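Local coordinates for myosin-17 (Arabidopsis thaliana, PDB 7KFL), which probably carries cargo along actin filaments as a plant class XI myosin motor, its globular tail being the cargo-binding domain, at residues V273-L277 with I302-V306; I186-R190 with R261-C265. All blocks are in the same frame, centred on the assembly; numbering follows the deposited sequence.

Interaction 1 (V273-L277 with I302-V306); sequences VKAGL and IRQAV
Two neighbouring helices of a largely helical tail can be joined mainly by aliphatic side chains, and the pairing of V273-L277 with I302-V306 illustrates it. Both segments are regular alpha-helix, with L277 N bonded to V273 O and V306 N to I302 O, each at 2.8 Å. Their axes approach to 10.2 Å and run roughly antiparallel, at 143° (signed crossing angle -143°). In register, K274 lies opposite V306 (CA to CA 6.4 Å) and L277 opposite R303 (CA to CA 7.4 Å).

The apolar contacts come from positions four residues apart: V273 and L277 on one helix, I302 and V306 on the other. The t rotamers of both valines bring V273 CG1 to 3.3 Å from V306 CG2, while V273 CG1 lies 4.0 Å from I302 CG1. L277, in the mt rotamer, sends CD2 to 4.0 Å from I302 CG2 and CD1 to 4.3 Å from V306 CG2.

At the margins, two long charged residues contribute carbon atoms near the backbone. K274 CB meets V306 CG1 at 3.6 Å before the extended chain leads away, and L277 CD1 sits 3.8 Å from R303 CA and 3.9 Å from R303 CG. The guanidinium of R303 turns to W296, through a hydrogen bond to its carbonyl and a cation-pi contact.

Helix 236-260 also packs on I302, through L254 and L258, beside this roughly antiparallel helix pair of the DIL domain.

Interaction 2 (I186-R190 with R261-C265); sequences IQAPR and RRECC
In segment I186-R190, Q187 (phi/psi -87/-2) is in a loop and a short helix runs on from A188, whereas R261-C265 forms the turn linking helices 236-260 and 267-287 in the DIL domain. The start of the short helix packs on this interhelical loop, bringing P189 and E263 together, CA to CA 5.9 Å. R261 leaves helical geometry at phi/psi -107/115; R262 to C264 then have helical angles without the regular helical bonds, the turn being held by hydrogen bonds from C264 N to R261 O at 3.3 Å and from C265 N to R262 O at 2.9 Å.

P189 directs its CA-to-CB bond toward the turn: P189 CB lies 3.5 Å from E263 O and 3.6 Å from E263 CG, and P189 CG is 4.1 Å from C264 SG. With chi1 m, C264 also places SG 3.5 Å from I186 O and 4.0 Å from I186 CG2. E263 takes chi1 p, and its OE2 lies 3.5 Å from R190 CD. R261 extends past I186, whose CG2 covers one guanidinium face, 3.6 Å from R261 NE.

Overall arrangement
Together the two contacts show how chemistry follows position in a helical tail. Interaction 1 is largely buried and aliphatic, and joins the bodies of helices 267-287 and 300-309; interaction 2 lies at the surface, where an isoleucine, a proline, a cysteine and three charged side chains fit a helix end against a turn. Their centres are 14 Å apart and their nearest atoms about 6 Å, without touching. Shared neighbours connect them: helix 267-287 carries one side of interaction 1 and follows shortly after the turn of interaction 2, while L258 of helix 236-260 touches both I302 and C264. Interaction 1 is local in sequence, 25 residues apart; interaction 2 spans 71.

Interaction 1 (V273-L277 with I302-V306)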
loop_
_atom_site.group_PDB
_atom_site.type_symbol
_atom_site.label_atom_id
_atom_site.label_comp_id
_atom_site.label_asym_id
_atom_site.label_seq_id
_atom_site.Cartn_x
_atom_site.Cartn_y
_atom_site.Cartn_z
ATOM N N VAL A 273 14.821 -4.159 -17.762
ATOM C CA VAL A 273 13.597 -3.838 -16.967
ATOM C C VAL A 273 12.545 -4.926 -17.220
ATOM O O VAL A 273 11.893 -5.337 -16.240
ATOM C CB VAL A 273 13.059 -2.424 -17.269
ATOM C CG1 VAL A 273 11.632 -2.241 -16.774
ATOM C CG2 VAL A 273 13.955 -1.347 -16.678
ATOM N N LYS A 274 12.393 -5.380 -18.469
ATOM C CA LYS A 274 11.437 -6.459 -18.840
ATOM C C LYS A 274 11.731 -7.708 -17.998
ATOM O O LYS A 274 10.764 -8.375 -17.580
ATOM C CB LYS A 274 11.508 -6.795 -20.333
ATOM C CG LYS A 274 10.383 -7.698 -20.824
ATOM C CD LYS A 274 10.308 -7.841 -22.329
ATOM C CE LYS A 274 8.943 -8.306 -22.796
ATOM N NZ LYS A 274 8.937 -8.629 -24.243
ATOM N N ALA A 275 13.016 -8.009 -17.770
ATOM C CA ALA A 275 13.488 -9.113 -16.900
ATOM C C ALA A 275 12.979 -8.877 -15.475
ATOM O O ALA A 275 12.436 -9.825 -14.876
ATOM C CB ALA A 275 14.993 -9.211 -16.936
ATOM N N GLY A 276 13.146 -7.650 -14.972
ATOM C CA GLY A 276 12.659 -7.212 -13.651
ATOM C C GLY A 276 11.158 -7.390 -13.500
ATOM O O GLY A 276 10.737 -7.899 -12.447
ATOM N N LEU A 277 10.379 -6.984 -14.507
ATOM C CA LEU A 277 8.891 -7.047 -14.492
ATOM C C LEU A 277 8.432 -8.506 -14.377
ATOM O O LEU A 277 7.387 -8.740 -13.741
ATOM C CB LEU A 277 8.334 -6.388 -15.761
ATOM C CG LEU A 277 8.549 -4.879 -15.889
ATOM C CD1 LEU A 277 7.960 -4.361 -17.192
ATOM C CD2 LEU A 277 7.955 -4.125 -14.707
ATOM N N ILE A 302 4.832 1.295 -17.163
ATOM C CA ILE A 302 6.238 0.818 -17.346
ATOM C C ILE A 302 6.235 -0.401 -18.278
ATOM O O ILE A 302 7.121 -0.467 -19.146
ATOM C CB ILE A 302 6.943 0.537 -15.998
ATOM C CG1 ILE A 302 8.411 0.141 -16.193
ATOM C CG2 ILE A 302 6.204 -0.506 -15.173
ATOM C CD1 ILE A 302 9.247 1.167 -16.925
ATOM N N ARG A 303 5.268 -1.312 -18.119
ATOM C CA ARG A 303 5.123 -2.534 -18.958
ATOM C C ARG A 303 5.030 -2.134 -20.437
ATOM O O ARG A 303 5.807 -2.683 -21.247
ATOM C CB ARG A 303 3.892 -3.340 -18.528
ATOM C CG ARG A 303 4.089 -4.128 -17.241
ATOM C CD ARG A 303 2.777 -4.544 -16.603
ATOM N NE ARG A 303 1.952 -5.337 -17.502
ATOM C CZ ARG A 303 0.670 -5.635 -17.301
ATOM N NH1 ARG A 303 0.038 -5.207 -16.220
ATOM N NH2 ARG A 303 0.021 -6.363 -18.192
ATOM N N GLN A 304 4.126 -1.205 -20.759
ATOM C CA GLN A 304 3.847 -0.733 -22.143
ATOM C C GLN A 304 5.058 0.039 -22.681
ATOM O O GLN A 304 5.436 -0.207 -23.843
ATOM C CB GLN A 304 2.573 0.115 -22.166
ATOM C CG GLN A 304 1.302 -0.717 -22.056
ATOM C CD GLN A 304 0.053 0.117 -21.905
ATOM O OE1 GLN A 304 -0.026 1.249 -22.375
ATOM N NE2 GLN A 304 -0.950 -0.449 -21.252
ATOM N N ALA A 305 5.636 0.930 -21.867
ATOM C CA ALA A 305 6.845 1.728 -22.189
ATOM C C ALA A 305 8.017 0.795 -22.520
ATOM O O ALA A 305 8.713 1.050 -23.518
ATOM C CB ALA A 305 7.185 2.639 -21.037
ATOM N N VAL A 306 8.228 -0.239 -21.703
ATOM C CA VAL A 306 9.261 -1.295 -21.927
ATOM C C VAL A 306 8.896 -2.079 -23.194
ATOM O O VAL A 306 9.812 -2.385 -23.981
ATOM C CB VAL A 306 9.397 -2.212 -20.696
ATOM C CG1 VAL A 306 10.099 -3.522 -21.018
ATOM C CG2 VAL A 306 10.107 -1.497 -19.562
#

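Interaction 2 (I186-R190 with R261-C265)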
loop_
_atom_site.group_PDB
_atom_site.type_symbol
_atom_site.label_atom_id
_atom_site.label_comp_id
_atom_site.label_asym_id
_atom_site.label_seq_id
_atom_site.Cartn_x
_atom_site.Cartn_y
_atom_site.Cartn_z
ATOM N N ILE A 186 17.766 1.558 -11.603
ATOM C CA ILE A 186 17.743 2.746 -12.514
ATOM C C ILE A 186 19.183 3.161 -12.855
ATOM O O ILE A 186 19.371 3.802 -13.909
ATOM C CB ILE A 186 16.918 3.890 -11.881
ATOM C CG1 ILE A 186 15.450 3.485 -11.716
ATOM C CG2 ILE A 186 17.046 5.180 -12.678
ATOM C CD1 ILE A 186 14.659 4.374 -10.781
ATOM N N GLN A 187 20.161 2.795 -12.018
ATOM C CA GLN A 187 21.606 3.102 -12.218
ATOM C C GLN A 187 22.279 2.018 -13.073
ATOM O O GLN A 187 23.484 2.172 -13.355
ATOM C CB GLN A 187 22.329 3.218 -10.874
ATOM C CG GLN A 187 22.101 4.543 -10.163
ATOM C CD GLN A 187 22.691 4.537 -8.772
ATOM O OE1 GLN A 187 23.847 4.165 -8.572
ATOM N NE2 GLN A 187 21.901 4.949 -7.792
ATOM N N ALA A 188 21.540 0.975 -13.473
ATOM C CA ALA A 188 22.047 -0.196 -14.229
ATOM C C ALA A 188 22.735 0.247 -15.520
ATOM O O ALA A 188 23.799 -0.276 -15.846
ATOM C CB ALA A 188 20.927 -1.173 -14.497
ATOM N N PRO A 189 22.168 1.197 -16.303
ATOM C CA PRO A 189 22.854 1.731 -17.482
ATOM C C PRO A 189 24.219 2.346 -17.138
ATOM O O PRO A 189 25.172 2.065 -17.836
ATOM C CB PRO A 189 21.884 2.803 -18.003
ATOM C CG PRO A 189 20.539 2.325 -17.515
ATOM C CD PRO A 189 20.837 1.796 -16.129
ATOM N N ARG A 190 24.279 3.145 -16.068
ATOM C CA ARG A 190 25.506 3.856 -15.614
ATOM C C ARG A 190 26.480 2.856 -14.977
ATOM O O ARG A 190 27.702 3.066 -15.113
ATOM C CB ARG A 190 25.142 4.990 -14.650
ATOM C CG ARG A 190 24.534 6.208 -15.333
ATOM C CD ARG A 190 23.959 7.209 -14.347
ATOM N NE ARG A 190 24.962 7.713 -13.416
ATOM C CZ ARG A 190 25.858 8.660 -13.689
ATOM N NH1 ARG A 190 25.899 9.230 -14.883
ATOM N NH2 ARG A 190 26.720 9.034 -12.759
ATOM N N ARG A 261 15.869 10.181 -17.732
ATOM C CA ARG A 261 17.252 9.654 -17.905
ATOM C C ARG A 261 17.422 9.138 -19.337
ATOM O O ARG A 261 16.734 8.162 -19.700
ATOM C CB ARG A 261 17.550 8.546 -16.894
ATOM C CG ARG A 261 17.316 8.949 -15.447
ATOM C CD ARG A 261 18.165 8.117 -14.507
ATOM N NE ARG A 261 18.069 8.575 -13.131
ATOM C CZ ARG A 261 18.932 8.275 -12.165
ATOM N NH1 ARG A 261 19.981 7.505 -12.410
ATOM N NH2 ARG A 261 18.741 8.752 -10.948
ATOM N N ARG A 262 18.304 9.779 -20.109
ATOM C CA ARG A 262 18.628 9.415 -21.513
ATOM C C ARG A 262 19.082 7.951 -21.547
ATOM O O ARG A 262 18.521 7.181 -22.351
ATOM C CB ARG A 262 19.690 10.370 -22.068
ATOM C CG ARG A 262 19.970 10.216 -23.557
ATOM C CD ARG A 262 21.176 9.338 -23.839
ATOM N NE ARG A 262 21.540 9.323 -25.251
ATOM C CZ ARG A 262 22.579 8.667 -25.761
ATOM N NH1 ARG A 262 23.376 7.960 -24.975
ATOM N NH2 ARG A 262 22.818 8.721 -27.061
ATOM N N GLU A 263 20.020 7.586 -20.663
ATOM C CA GLU A 263 20.675 6.250 -20.600
ATOM C C GLU A 263 19.652 5.134 -20.331
ATOM O O GLU A 263 19.944 3.986 -20.723
ATOM C CB GLU A 263 21.783 6.224 -19.543
ATOM C CG GLU A 263 21.303 6.400 -18.110
ATOM C CD GLU A 263 21.242 7.835 -17.615
ATOM O OE1 GLU A 263 21.146 8.749 -18.459
ATOM O OE2 GLU A 263 21.288 8.034 -16.381
ATOM N N CYS A 264 18.525 5.435 -19.673
ATOM C CA CYS A 264 17.443 4.455 -19.368
ATOM C C CYS A 264 16.518 4.283 -20.580
ATOM O O CYS A 264 15.771 3.289 -20.611
ATOM C CB CYS A 264 16.611 4.884 -18.167
ATOM S SG CYS A 264 17.569 5.005 -16.634
ATOM N N CYS A 265 16.565 5.215 -21.534
ATOM C CA CYS A 265 15.712 5.227 -22.751
ATOM C C CYS A 265 16.468 4.546 -23.899
ATOM O O CYS A 265 16.710 5.197 -24.928
ATOM C CB CYS A 265 15.298 6.653 -23.096
ATOM S SG CYS A 265 13.661 6.748 -23.867
#